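Local coordinates for uncharacterized protein (Helicobacter pylori, PDB 4O5J), which probably binds sialylated glycans as an outer-membrane adhesin, through the extracellular adhesion domain of SabA, at residues H264-S269 / A284-T289; Y318-Y323 / N342-V347. All coordinates share one frame; numbering follows the deposited sequence.

How the contacts relate
The centres of contacts 1 and 2 are about 37 Å apart, and the chain's centre lies between them. Their nearest atoms are about 22 Å apart, so the two do not touch. Both segments of contact 1 precede those of contact 2 in the chain. Contact 1 joins helix 241-268 to helix 281-309. Contact 2 joins the next helix, 313-320, to the start of the long helix 343-396. That long helix connects the two regions, because Y288 and K285 of contact 1 touch it at Y372, while its residues 343 and 344 form half of contact 2. Both contacts are structural packing between helices.

Contact 1. Residues H264-S269 / A284-T289; sequences HTLSAS and AKDIYT
L266 carries this contact, placing its two methyl branches against D286 and T289 of the facing helix. Its CG stands anti to the backbone N (chi1 -176°), and this sends the branches across the gap. CD2 does the closer work. It lies 3.9 Å from the backbone O of D286 and 4.0 Å from CG2 of T289. The L266 and T289 side chains cross at about a right angle, methyl against methyl. T289 OG1 donates to K285 O at 3.0 Å, tilted from the carbonyl plane. This bond fixes the rotation of the side chain, with CG2 anti to the backbone N and next to L266 CD2. T289 N reaches the same K285 oxygen from the opposite face. CD1 meets the carboxylate of D286, with L266 CD1 4.1 Å from D286 CG.

The other side is looser and polar. S269 is exposed, and its OG stays 4.0 Å from OD2 of D286, with no bond between them. The hydroxyl turns back on its own chain instead: S269 OG donates to L266 O at 3.1 Å. It arrives in the carbonyl plane, on a lone pair, with a C=O...O angle of 140°. S269 N also donates to L266 O, so two bonds grip this oxygen near the end of helix 241-268. The carboxylate of D286 has a long, weak ion pair with K282.

The two segments bury only 153 Å² together. This is surface packing between the end of one helix and the first turns of the next, joined by the connection 269-280. F290 of helix 281-309 extends the apolar patch by touching L266. Behind the pair, I287 packs on L64 of helix 57-76, while A284 and Y288 lie against helix 343-396.

Contact 2. Residues Y318-Y323 / N342-V347; sequences YLEKAY and NLNQEV
This contact is a junction in the helix-rich adhesin, where the end of helix 313-320 meets the first turn of the long helix 343-396. The 18 residues between the segments contain no helix or strand. The two backbones come nearest at E320 and L343, with CA atoms 6.7 Å apart.

L319 and L343 form the apolar part, and both are buried. L343 CD2 sits 3.8 Å from L319 CD2 and 4.0 Å from L319 CG. L343 lies roughly perpendicular to L319. Each leucine has CG anti to its backbone N (chi1 -173° in L319), which directs both CG atoms into the shared space. Chi2 near +60° in both then sets the methyls. Helix 241-268 adds to the packing, with V242 and I246 touching L319. V347, one turn past L343, packs on F305 and F308 of helix 281-309.

The polar part lies beside the leucines. E320 is extended beyond CG and carries its carboxylate to the flank of N344. Its OE1 has a long, weak ion pair with K317 of the same helix. The carboxylate and amide planes stand 71° apart. E320 OE2 is 3.5 Å from N344 ND2, but the angle is poor and they do not bond. The amide instead has Y316 as its partner, through a hydrogen bond from ND2 to the tyrosine OH. The nearest approach is E320 OE2 to N344 CB, a short 3.1 Å.

Contact 1. Residues H264-S269 / A284-T289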
ATOM      1  N   HIS A 264      -5.152   8.168  14.656  1.00 53.14           N
ATOM      2  CA  HIS A 264      -4.941   7.791  16.035  1.00 55.17           C
ATOM      3  C   HIS A 264      -5.180   8.999  16.944  1.00 58.28           C
ATOM      4  O   HIS A 264      -5.747   8.888  18.044  1.00 63.15           O
ATOM      5  CB  HIS A 264      -3.523   7.256  16.232  1.00 50.50           C
ATOM      6  CG  HIS A 264      -3.236   6.928  17.667  1.00 62.21           C
ATOM      7  ND1 HIS A 264      -2.412   7.710  18.461  1.00 59.16           N
ATOM      8  CD2 HIS A 264      -3.745   5.907  18.488  1.00 68.40           C
ATOM      9  CE1 HIS A 264      -2.365   7.186  19.706  1.00 58.65           C
ATOM     10  NE2 HIS A 264      -3.188   6.077  19.732  1.00 63.30           N
ATOM     11  N   THR A 265      -4.758  10.170  16.481  1.00 55.45           N
ATOM     12  CA  THR A 265      -5.015  11.427  17.182  1.00 57.42           C
ATOM     13  C   THR A 265      -6.503  11.697  17.285  1.00 57.79           C
ATOM     14  O   THR A 265      -7.007  12.016  18.365  1.00 56.05           O
ATOM     15  CB  THR A 265      -4.281  12.627  16.515  1.00 54.99           C
ATOM     16  OG1 THR A 265      -2.881  12.359  16.549  1.00 60.77           O
ATOM     17  CG2 THR A 265      -4.533  13.948  17.281  1.00 46.44           C
ATOM     18  N   LEU A 266      -7.203  11.575  16.165  1.00 57.34           N
ATOM     19  CA  LEU A 266      -8.627  11.835  16.117  1.00 54.38           C
ATOM     20  C   LEU A 266      -9.360  10.851  17.026  1.00 62.03           C
ATOM     21  O   LEU A 266     -10.270  11.246  17.775  1.00 60.52           O
ATOM     22  CB  LEU A 266      -9.130  11.715  14.672  1.00 58.76           C
ATOM     23  CG  LEU A 266     -10.590  12.050  14.488  1.00 54.77           C
ATOM     24  CD1 LEU A 266     -10.868  13.463  15.109  1.00 56.67           C
ATOM     25  CD2 LEU A 266     -10.892  12.003  13.009  1.00 52.65           C
ATOM     26  N   SER A 267      -8.936   9.595  17.008  1.00 60.52           N
ATOM     27  CA  SER A 267      -9.518   8.608  17.883  1.00 63.62           C
ATOM     28  C   SER A 267      -9.538   9.050  19.356  1.00 63.66           C
ATOM     29  O   SER A 267     -10.497   8.778  20.075  1.00 61.39           O
ATOM     30  CB  SER A 267      -8.715   7.340  17.796  1.00 63.23           C
ATOM     31  OG  SER A 267      -9.355   6.337  18.548  1.00 66.66           O
ATOM     32  N   ALA A 268      -8.468   9.701  19.805  1.00 61.26           N
ATOM     33  CA  ALA A 268      -8.326  10.079  21.212  1.00 61.54           C
ATOM     34  C   ALA A 268      -9.459  11.004  21.673  1.00 66.50           C
ATOM     35  O   ALA A 268      -9.825  10.935  22.815  1.00 67.47           O
ATOM     36  CB  ALA A 268      -6.957  10.726  21.495  1.00 61.38           C
ATOM     37  N   SER A 269      -9.984  11.846  20.774  1.00 60.28           N
ATOM     38  CA  SER A 269     -11.094  12.742  21.097  1.00 64.20           C
ATOM     39  C   SER A 269     -12.482  12.130  20.948  1.00 69.71           C
ATOM     40  O   SER A 269     -13.448  12.866  21.002  1.00 73.19           O
ATOM     41  CB  SER A 269     -10.998  14.038  20.276  1.00 61.85           C
ATOM     42  OG  SER A 269     -11.387  13.837  18.940  1.00 73.12           O
ATOM     43  N   ALA A 284     -20.637  13.961  16.159  1.00 58.80           N
ATOM     44  CA  ALA A 284     -21.185  13.627  14.864  1.00 54.72           C
ATOM     45  C   ALA A 284     -20.200  13.832  13.733  1.00 65.78           C
ATOM     46  O   ALA A 284     -20.025  12.951  12.889  1.00 64.92           O
ATOM     47  CB  ALA A 284     -22.398  14.420  14.597  1.00 60.06           C
ATOM     48  N   LYS A 285     -19.561  14.994  13.705  1.00 65.29           N
ATOM     49  CA  LYS A 285     -18.719  15.326  12.580  1.00 65.18           C
ATOM     50  C   LYS A 285     -17.398  14.558  12.692  1.00 66.50           C
ATOM     51  O   LYS A 285     -16.805  14.117  11.696  1.00 67.10           O
ATOM     52  CB  LYS A 285     -18.493  16.835  12.549  1.00 71.34           C
ATOM     53  CG  LYS A 285     -17.595  17.227  11.429  1.00 79.50           C
ATOM     54  CD  LYS A 285     -17.077  18.633  11.538  1.00 87.80           C
ATOM     55  CE  LYS A 285     -15.977  18.750  10.487  1.00 99.46           C
ATOM     56  NZ  LYS A 285     -15.271  20.046  10.584  1.00115.01           N
ATOM     57  N   ASP A 286     -16.975  14.325  13.922  1.00 60.23           N
ATOM     58  CA  ASP A 286     -15.673  13.673  14.152  1.00 65.90           C
ATOM     59  C   ASP A 286     -15.723  12.193  13.845  1.00 65.35           C
ATOM     60  O   ASP A 286     -14.775  11.670  13.255  1.00 62.74           O
ATOM     61  CB  ASP A 286     -15.128  13.896  15.594  1.00 61.62           C
ATOM     62  CG  ASP A 286     -14.468  15.298  15.770  1.00 85.54           C
ATOM     63  OD1 ASP A 286     -14.160  15.940  14.719  1.00 80.31           O
ATOM     64  OD2 ASP A 286     -14.255  15.781  16.954  1.00 86.49           O
ATOM     65  N   ILE A 287     -16.793  11.506  14.255  1.00 56.18           N
ATOM     66  CA  ILE A 287     -16.869  10.080  14.018  1.00 50.78           C
ATOM     67  C   ILE A 287     -16.941   9.870  12.502  1.00 54.03           C
ATOM     68  O   ILE A 287     -16.401   8.895  11.998  1.00 56.48           O
ATOM     69  CB  ILE A 287     -18.042   9.399  14.764  1.00 54.13           C
ATOM     70  CG1 ILE A 287     -17.899   7.873  14.709  1.00 50.83           C
ATOM     71  CG2 ILE A 287     -19.397   9.841  14.218  1.00 48.96           C
ATOM     72  CD1 ILE A 287     -19.001   7.178  15.489  1.00 51.55           C
ATOM     73  N   TYR A 288     -17.564  10.811  11.786  1.00 56.47           N
ATOM     74  CA  TYR A 288     -17.683  10.670  10.343  1.00 58.55           C
ATOM     75  C   TYR A 288     -16.318  10.802   9.650  1.00 60.25           C
ATOM     76  O   TYR A 288     -15.909   9.962   8.839  1.00 55.54           O
ATOM     77  CB  TYR A 288     -18.679  11.668   9.818  1.00 52.87           C
ATOM     78  CG  TYR A 288     -19.054  11.468   8.372  1.00 58.87           C
ATOM     79  CD1 TYR A 288     -18.973  10.219   7.773  1.00 61.56           C
ATOM     80  CD2 TYR A 288     -19.552  12.520   7.618  1.00 60.13           C
ATOM     81  CE1 TYR A 288     -19.312  10.036   6.432  1.00 55.91           C
ATOM     82  CE2 TYR A 288     -19.900  12.353   6.302  1.00 65.00           C
ATOM     83  CZ  TYR A 288     -19.778  11.108   5.711  1.00 60.74           C
ATOM     84  OH  TYR A 288     -20.159  10.962   4.413  1.00 64.38           O
ATOM     85  N   THR A 289     -15.590  11.842  10.005  1.00 58.10           N
ATOM     86  CA  THR A 289     -14.250  12.041   9.521  1.00 53.74           C
ATOM     87  C   THR A 289     -13.381  10.867   9.885  1.00 51.45           C
ATOM     88  O   THR A 289     -12.615  10.382   9.063  1.00 51.93           O
ATOM     89  CB  THR A 289     -13.654  13.288  10.170  1.00 53.66           C
ATOM     90  OG1 THR A 289     -14.504  14.376   9.861  1.00 54.29           O
ATOM     91  CG2 THR A 289     -12.273  13.584   9.631  1.00 48.06           C
TER

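Contact 2. Residues Y318-Y323 / N342-V347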
ATOM      1  N   TYR A 318      10.980 -13.392 -10.459  1.00 37.75           N
ATOM      2  CA  TYR A 318      12.396 -12.990 -10.278  1.00 35.05           C
ATOM      3  C   TYR A 318      12.552 -12.293  -8.911  1.00 37.00           C
ATOM      4  O   TYR A 318      13.448 -12.616  -8.149  1.00 39.99           O
ATOM      5  CB  TYR A 318      12.843 -12.033 -11.364  1.00 31.17           C
ATOM      6  CG  TYR A 318      13.441 -12.661 -12.555  1.00 35.27           C
ATOM      7  CD1 TYR A 318      14.827 -12.575 -12.796  1.00 31.87           C
ATOM      8  CD2 TYR A 318      12.659 -13.390 -13.497  1.00 37.17           C
ATOM      9  CE1 TYR A 318      15.395 -13.133 -13.911  1.00 31.62           C
ATOM     10  CE2 TYR A 318      13.278 -13.953 -14.634  1.00 37.46           C
ATOM     11  CZ  TYR A 318      14.616 -13.837 -14.822  1.00 35.87           C
ATOM     12  OH  TYR A 318      15.247 -14.427 -15.934  1.00 35.72           O
ATOM     13  N   LEU A 319      11.647 -11.382  -8.606  1.00 29.16           N
ATOM     14  CA  LEU A 319      11.644 -10.673  -7.335  1.00 33.68           C
ATOM     15  C   LEU A 319      11.546 -11.654  -6.153  1.00 41.70           C
ATOM     16  O   LEU A 319      12.328 -11.575  -5.206  1.00 44.36           O
ATOM     17  CB  LEU A 319      10.461  -9.718  -7.303  1.00 31.73           C
ATOM     18  CG  LEU A 319      10.348  -8.756  -6.126  1.00 35.81           C
ATOM     19  CD1 LEU A 319      11.547  -7.754  -6.093  1.00 37.98           C
ATOM     20  CD2 LEU A 319       9.046  -7.968  -6.290  1.00 38.41           C
ATOM     21  N   GLU A 320      10.601 -12.587  -6.189  1.00 40.07           N
ATOM     22  CA  GLU A 320      10.442 -13.570  -5.105  1.00 34.46           C
ATOM     23  C   GLU A 320      11.678 -14.427  -4.958  1.00 43.86           C
ATOM     24  O   GLU A 320      11.975 -14.893  -3.861  1.00 51.69           O
ATOM     25  CB  GLU A 320       9.314 -14.549  -5.453  1.00 37.72           C
ATOM     26  CG  GLU A 320       8.002 -13.980  -5.143  1.00 51.39           C
ATOM     27  CD  GLU A 320       6.931 -15.017  -5.394  1.00 79.73           C
ATOM     28  OE1 GLU A 320       7.084 -15.703  -6.465  1.00 80.38           O
ATOM     29  OE2 GLU A 320       5.960 -15.109  -4.551  1.00 85.51           O
ATOM     30  N   LYS A 321      12.398 -14.657  -6.055  1.00 38.60           N
ATOM     31  CA  LYS A 321      13.510 -15.621  -6.015  1.00 37.41           C
ATOM     32  C   LYS A 321      14.861 -14.911  -6.011  1.00 45.50           C
ATOM     33  O   LYS A 321      15.915 -15.535  -6.213  1.00 41.53           O
ATOM     34  CB  LYS A 321      13.412 -16.603  -7.169  1.00 34.18           C
ATOM     35  CG  LYS A 321      12.158 -17.444  -7.176  1.00 42.77           C
ATOM     36  CD  LYS A 321      12.219 -18.495  -6.166  1.00 51.78           C
ATOM     37  CE  LYS A 321      11.045 -19.430  -6.350  1.00 65.88           C
ATOM     38  NZ  LYS A 321      11.367 -20.511  -5.406  1.00 84.19           N
ATOM     39  N   ALA A 322      14.839 -13.590  -5.815  1.00 41.90           N
ATOM     40  CA  ALA A 322      16.047 -12.758  -5.966  1.00 41.57           C
ATOM     41  C   ALA A 322      17.165 -13.269  -5.065  1.00 45.55           C
ATOM     42  O   ALA A 322      18.332 -13.103  -5.384  1.00 46.98           O
ATOM     43  CB  ALA A 322      15.735 -11.274  -5.668  1.00 38.39           C
ATOM     44  N   TYR A 323      16.802 -13.931  -3.956  1.00 48.22           N
ATOM     45  CA  TYR A 323      17.789 -14.370  -2.997  1.00 48.87           C
ATOM     46  C   TYR A 323      18.568 -15.556  -3.523  1.00 55.75           C
ATOM     47  O   TYR A 323      19.582 -15.915  -2.928  1.00 55.25           O
ATOM     48  CB  TYR A 323      17.146 -14.727  -1.655  1.00 47.71           C
ATOM     49  CG  TYR A 323      16.323 -16.005  -1.709  1.00 55.44           C
ATOM     50  CD1 TYR A 323      16.854 -17.230  -1.314  1.00 55.96           C
ATOM     51  CD2 TYR A 323      15.009 -15.992  -2.183  1.00 54.13           C
ATOM     52  CE1 TYR A 323      16.081 -18.383  -1.369  1.00 61.10           C
ATOM     53  CE2 TYR A 323      14.231 -17.164  -2.237  1.00 58.51           C
ATOM     54  CZ  TYR A 323      14.776 -18.334  -1.831  1.00 62.55           C
ATOM     55  OH  TYR A 323      14.020 -19.488  -1.892  1.00 76.43           O
ATOM     56  N   ASN A 342       9.718 -14.109   2.462  1.00 53.43           N
ATOM     57  CA  ASN A 342       8.490 -13.755   3.156  1.00 53.04           C
ATOM     58  C   ASN A 342       7.577 -12.876   2.339  1.00 52.67           C
ATOM     59  O   ASN A 342       6.476 -12.577   2.783  1.00 54.15           O
ATOM     60  CB  ASN A 342       8.813 -13.029   4.459  1.00 55.64           C
ATOM     61  CG  ASN A 342       9.696 -13.880   5.362  1.00 69.61           C
ATOM     62  OD1 ASN A 342       9.490 -15.079   5.481  1.00 75.41           O
ATOM     63  ND2 ASN A 342      10.693 -13.278   5.969  1.00 74.68           N
ATOM     64  N   LEU A 343       8.036 -12.444   1.157  1.00 48.05           N
ATOM     65  CA  LEU A 343       7.322 -11.397   0.401  1.00 45.03           C
ATOM     66  C   LEU A 343       5.882 -11.783   0.068  1.00 45.41           C
ATOM     67  O   LEU A 343       4.935 -11.054   0.378  1.00 52.33           O
ATOM     68  CB  LEU A 343       8.078 -11.018  -0.859  1.00 38.44           C
ATOM     69  CG  LEU A 343       7.369  -9.979  -1.680  1.00 42.09           C
ATOM     70  CD1 LEU A 343       7.056  -8.719  -0.843  1.00 36.30           C
ATOM     71  CD2 LEU A 343       8.162  -9.641  -2.945  1.00 44.75           C
ATOM     72  N   ASN A 344       5.715 -12.937  -0.538  1.00 39.54           N
ATOM     73  CA  ASN A 344       4.431 -13.305  -0.996  1.00 50.19           C
ATOM     74  C   ASN A 344       3.401 -13.466   0.149  1.00 53.85           C
ATOM     75  O   ASN A 344       2.227 -13.112   0.001  1.00 56.68           O
ATOM     76  CB  ASN A 344       4.492 -14.526  -1.890  1.00 57.16           C
ATOM     77  CG  ASN A 344       3.162 -14.730  -2.590  1.00 70.15           C
ATOM     78  OD1 ASN A 344       2.355 -15.550  -2.174  1.00 79.25           O
ATOM     79  ND2 ASN A 344       2.865 -13.871  -3.563  1.00 71.95           N
ATOM     80  N   GLN A 345       3.826 -13.982   1.286  1.00 51.30           N
ATOM     81  CA  GLN A 345       2.954 -14.112   2.429  1.00 56.28           C
ATOM     82  C   GLN A 345       2.520 -12.699   2.897  1.00 50.41           C
ATOM     83  O   GLN A 345       1.349 -12.454   3.218  1.00 53.14           O
ATOM     84  CB  GLN A 345       3.674 -14.859   3.555  1.00 52.70           C
ATOM     85  CG  GLN A 345       2.992 -14.719   4.888  1.00 71.72           C
ATOM     86  CD  GLN A 345       1.636 -15.462   4.903  1.00 97.47           C
ATOM     87  OE1 GLN A 345       1.604 -16.689   4.933  1.00108.94           O
ATOM     88  NE2 GLN A 345       0.517 -14.720   4.863  1.00 90.41           N
ATOM     89  N   GLU A 346       3.454 -11.758   2.902  1.00 48.35           N
ATOM     90  CA  GLU A 346       3.128 -10.394   3.339  1.00 45.69           C
ATOM     91  C   GLU A 346       2.138  -9.726   2.381  1.00 45.14           C
ATOM     92  O   GLU A 346       1.209  -9.014   2.808  1.00 54.31           O
ATOM     93  CB  GLU A 346       4.397  -9.579   3.407  1.00 43.00           C
ATOM     94  CG  GLU A 346       5.296 -10.048   4.514  1.00 47.01           C
ATOM     95  CD  GLU A 346       6.697  -9.431   4.430  1.00 48.77           C
ATOM     96  OE1 GLU A 346       7.027  -8.764   3.428  1.00 54.02           O
ATOM     97  OE2 GLU A 346       7.494  -9.626   5.358  1.00 60.94           O
ATOM     98  N   VAL A 347       2.335  -9.935   1.085  1.00 39.69           N
ATOM     99  CA  VAL A 347       1.440  -9.398   0.077  1.00 42.51           C
ATOM    100  C   VAL A 347       0.031  -9.993   0.243  1.00 47.19           C
ATOM    101  O   VAL A 347      -0.981  -9.268   0.203  1.00 49.51           O
ATOM    102  CB  VAL A 347       1.971  -9.667  -1.351  1.00 42.76           C
ATOM    103  CG1 VAL A 347       0.903  -9.321  -2.404  1.00 40.99           C
ATOM    104  CG2 VAL A 347       3.256  -8.880  -1.559  1.00 41.42           C
TER